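Local atomic coordinates of probable porin (Pseudomonas aeruginosa, PDB entry 2Y0H), a protein that probably acts as a porin of the OprD family, letting small solutes diffuse across the bacterial outer membrane. Residues Gly198-Lys201 and Asp202-Arg205. Residues are numbered along the deposited sequence; the frame is centred on the assembly and turned at random.
Sequences GQLK and DIYR
Leu200 is held by backbone bonds to two consecutive residues across a tight turn. Its O accepts Ile203 N at 2.8 Å, the donor tilted 21° from the carbonyl plane, and also Tyr204 N at 3.1 Å, lying in that plane. Tyr204 completes the pair: its O takes Leu200 N at 2.8 Å, although the N-H...O angle of 133° shows that bond to be bent. Two residues facing one are the evidence for a classic beta bulge. Beyond it lies the non-hydrogen-bonded pair Gln199–Arg205, flanked by CA-H...O contacts, among them Arg205 CA to Gly198 O at 3.3 Å.

Lys201 and Asp202 are the central residues of a type II turn, closed by the Ile203 N bond; Asp202, with phi 68°, has the left-handed conformation favoured at its third position. Their side chains run side by side; Lys201 NZ and Asp202 OD2 form a long salt bridge of 3.6 Å, and a water accepts from NZ. Asp202 OD1 accepts a hydrogen bond from the backbone N of Ala237.

The side chains of Gln199 and Arg205 share one face of the hairpin. The amide NE2 of Gln199 sits over a face of the guanidinium, and both groups bond the same oxygen, Asp235 OD1, Arg205 NE by a salt bridge. On the other face Leu200 CB meets Tyr204 CE1 at 3.6 Å, approaching the ring obliquely. Ile203 CG1 lies anti to its carbonyl carbon and the chain extends beyond, carrying CD1 alongside Leu200 CD1 at 3.7 Å, while Phe178 of the neighbouring strand touches both Leu200 and Tyr204. These bonds and packings close a bulged beta hairpin between strands 191-200 and 204-216, adjacent staves of the antiparallel 18-stranded barrel characteristic of OprD-family porins.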
loop_
_atom_site.group_PDB
_atom_site.type_symbol
_atom_site.label_atom_id
_atom_site.label_comp_id
_atom_site.label_asym_id
_atom_site.label_seq_id
_atom_site.Cartn_x
_atom_site.Cartn_y
_atom_site.Cartn_z
ATOM N N GLY A 198 -15.251 -3.507 3.357
ATOM C CA GLY A 198 -14.578 -4.686 2.834
ATOM C C GLY A 198 -15.151 -5.941 3.477
ATOM O O GLY A 198 -15.340 -5.993 4.689
ATOM N N GLN A 199 -15.448 -6.951 2.674
ATOM C CA GLN A 199 -15.979 -8.196 3.220
ATOM C C GLN A 199 -15.308 -9.399 2.602
ATOM O O GLN A 199 -15.536 -9.698 1.437
ATOM C CB GLN A 199 -17.480 -8.305 2.962
ATOM C CG GLN A 199 -18.062 -9.671 3.328
ATOM C CD GLN A 199 -19.461 -9.868 2.750
ATOM O OE1 GLN A 199 -19.686 -9.631 1.564
ATOM N NE2 GLN A 199 -20.411 -10.274 3.599
ATOM N N LEU A 200 -14.488 -10.097 3.379
ATOM C CA LEU A 200 -13.934 -11.363 2.928
ATOM C C LEU A 200 -14.969 -12.382 3.350
ATOM O O LEU A 200 -15.060 -12.713 4.534
ATOM C CB LEU A 200 -12.607 -11.669 3.619
ATOM C CG LEU A 200 -11.514 -12.343 2.784
ATOM C CD1 LEU A 200 -10.488 -13.084 3.653
ATOM C CD2 LEU A 200 -12.077 -13.224 1.707
ATOM N N LYS A 201 -15.756 -12.856 2.388
ATOM C CA LYS A 201 -16.935 -13.677 2.671
ATOM C C LYS A 201 -16.648 -14.837 3.624
ATOM O O LYS A 201 -15.722 -15.612 3.413
ATOM C CB LYS A 201 -17.549 -14.217 1.383
ATOM C CG LYS A 201 -18.979 -14.743 1.589
ATOM C CD LYS A 201 -19.517 -15.449 0.354
ATOM C CE LYS A 201 -21.006 -15.816 0.527
ATOM N NZ LYS A 201 -21.262 -16.606 1.770
ATOM N N ASP A 202 -17.452 -14.929 4.672
ATOM C CA ASP A 202 -17.283 -15.933 5.726
ATOM C C ASP A 202 -16.063 -15.806 6.636
ATOM O O ASP A 202 -15.832 -16.668 7.477
ATOM C CB ASP A 202 -17.363 -17.347 5.154
ATOM C CG ASP A 202 -18.770 -17.733 4.815
ATOM O OD1 ASP A 202 -19.683 -17.270 5.545
ATOM O OD2 ASP A 202 -18.956 -18.471 3.819
ATOM N N ILE A 203 -15.299 -14.734 6.496
ATOM C CA ILE A 203 -14.134 -14.544 7.360
ATOM C C ILE A 203 -14.204 -13.237 8.156
ATOM O O ILE A 203 -14.267 -13.264 9.386
ATOM C CB ILE A 203 -12.811 -14.659 6.568
ATOM C CG1 ILE A 203 -12.673 -16.079 6.039
ATOM C CG2 ILE A 203 -11.602 -14.269 7.446
ATOM C CD1 ILE A 203 -11.463 -16.317 5.150
ATOM N N TYR A 204 -14.218 -12.102 7.460
ATOM C CA TYR A 204 -14.340 -10.814 8.137
ATOM C C TYR A 204 -15.038 -9.723 7.320
ATOM O O TYR A 204 -15.166 -9.822 6.096
ATOM C CB TYR A 204 -12.977 -10.322 8.658
ATOM C CG TYR A 204 -12.068 -9.678 7.618
ATOM C CD1 TYR A 204 -11.240 -10.457 6.807
ATOM C CD2 TYR A 204 -12.033 -8.295 7.457
ATOM C CE1 TYR A 204 -10.393 -9.873 5.881
ATOM C CE2 TYR A 204 -11.193 -7.702 6.527
ATOM C CZ TYR A 204 -10.384 -8.493 5.741
ATOM O OH TYR A 204 -9.555 -7.907 4.823
ATOM N N ARG A 205 -15.489 -8.704 8.044
ATOM C CA ARG A 205 -16.108 -7.484 7.513
ATOM C C ARG A 205 -15.323 -6.307 8.071
ATOM O O ARG A 205 -14.921 -6.332 9.223
ATOM C CB ARG A 205 -17.523 -7.307 8.080
ATOM C CG ARG A 205 -18.593 -8.135 7.493
ATOM C CD ARG A 205 -19.913 -7.878 8.241
ATOM N NE ARG A 205 -20.904 -8.849 7.797
ATOM C CZ ARG A 205 -22.132 -8.553 7.388
ATOM N NH1 ARG A 205 -22.558 -7.295 7.378
ATOM N NH2 ARG A 205 -22.935 -9.527 6.985
HETATM O O HOH W 1 -21.564 -16.209 4.427
#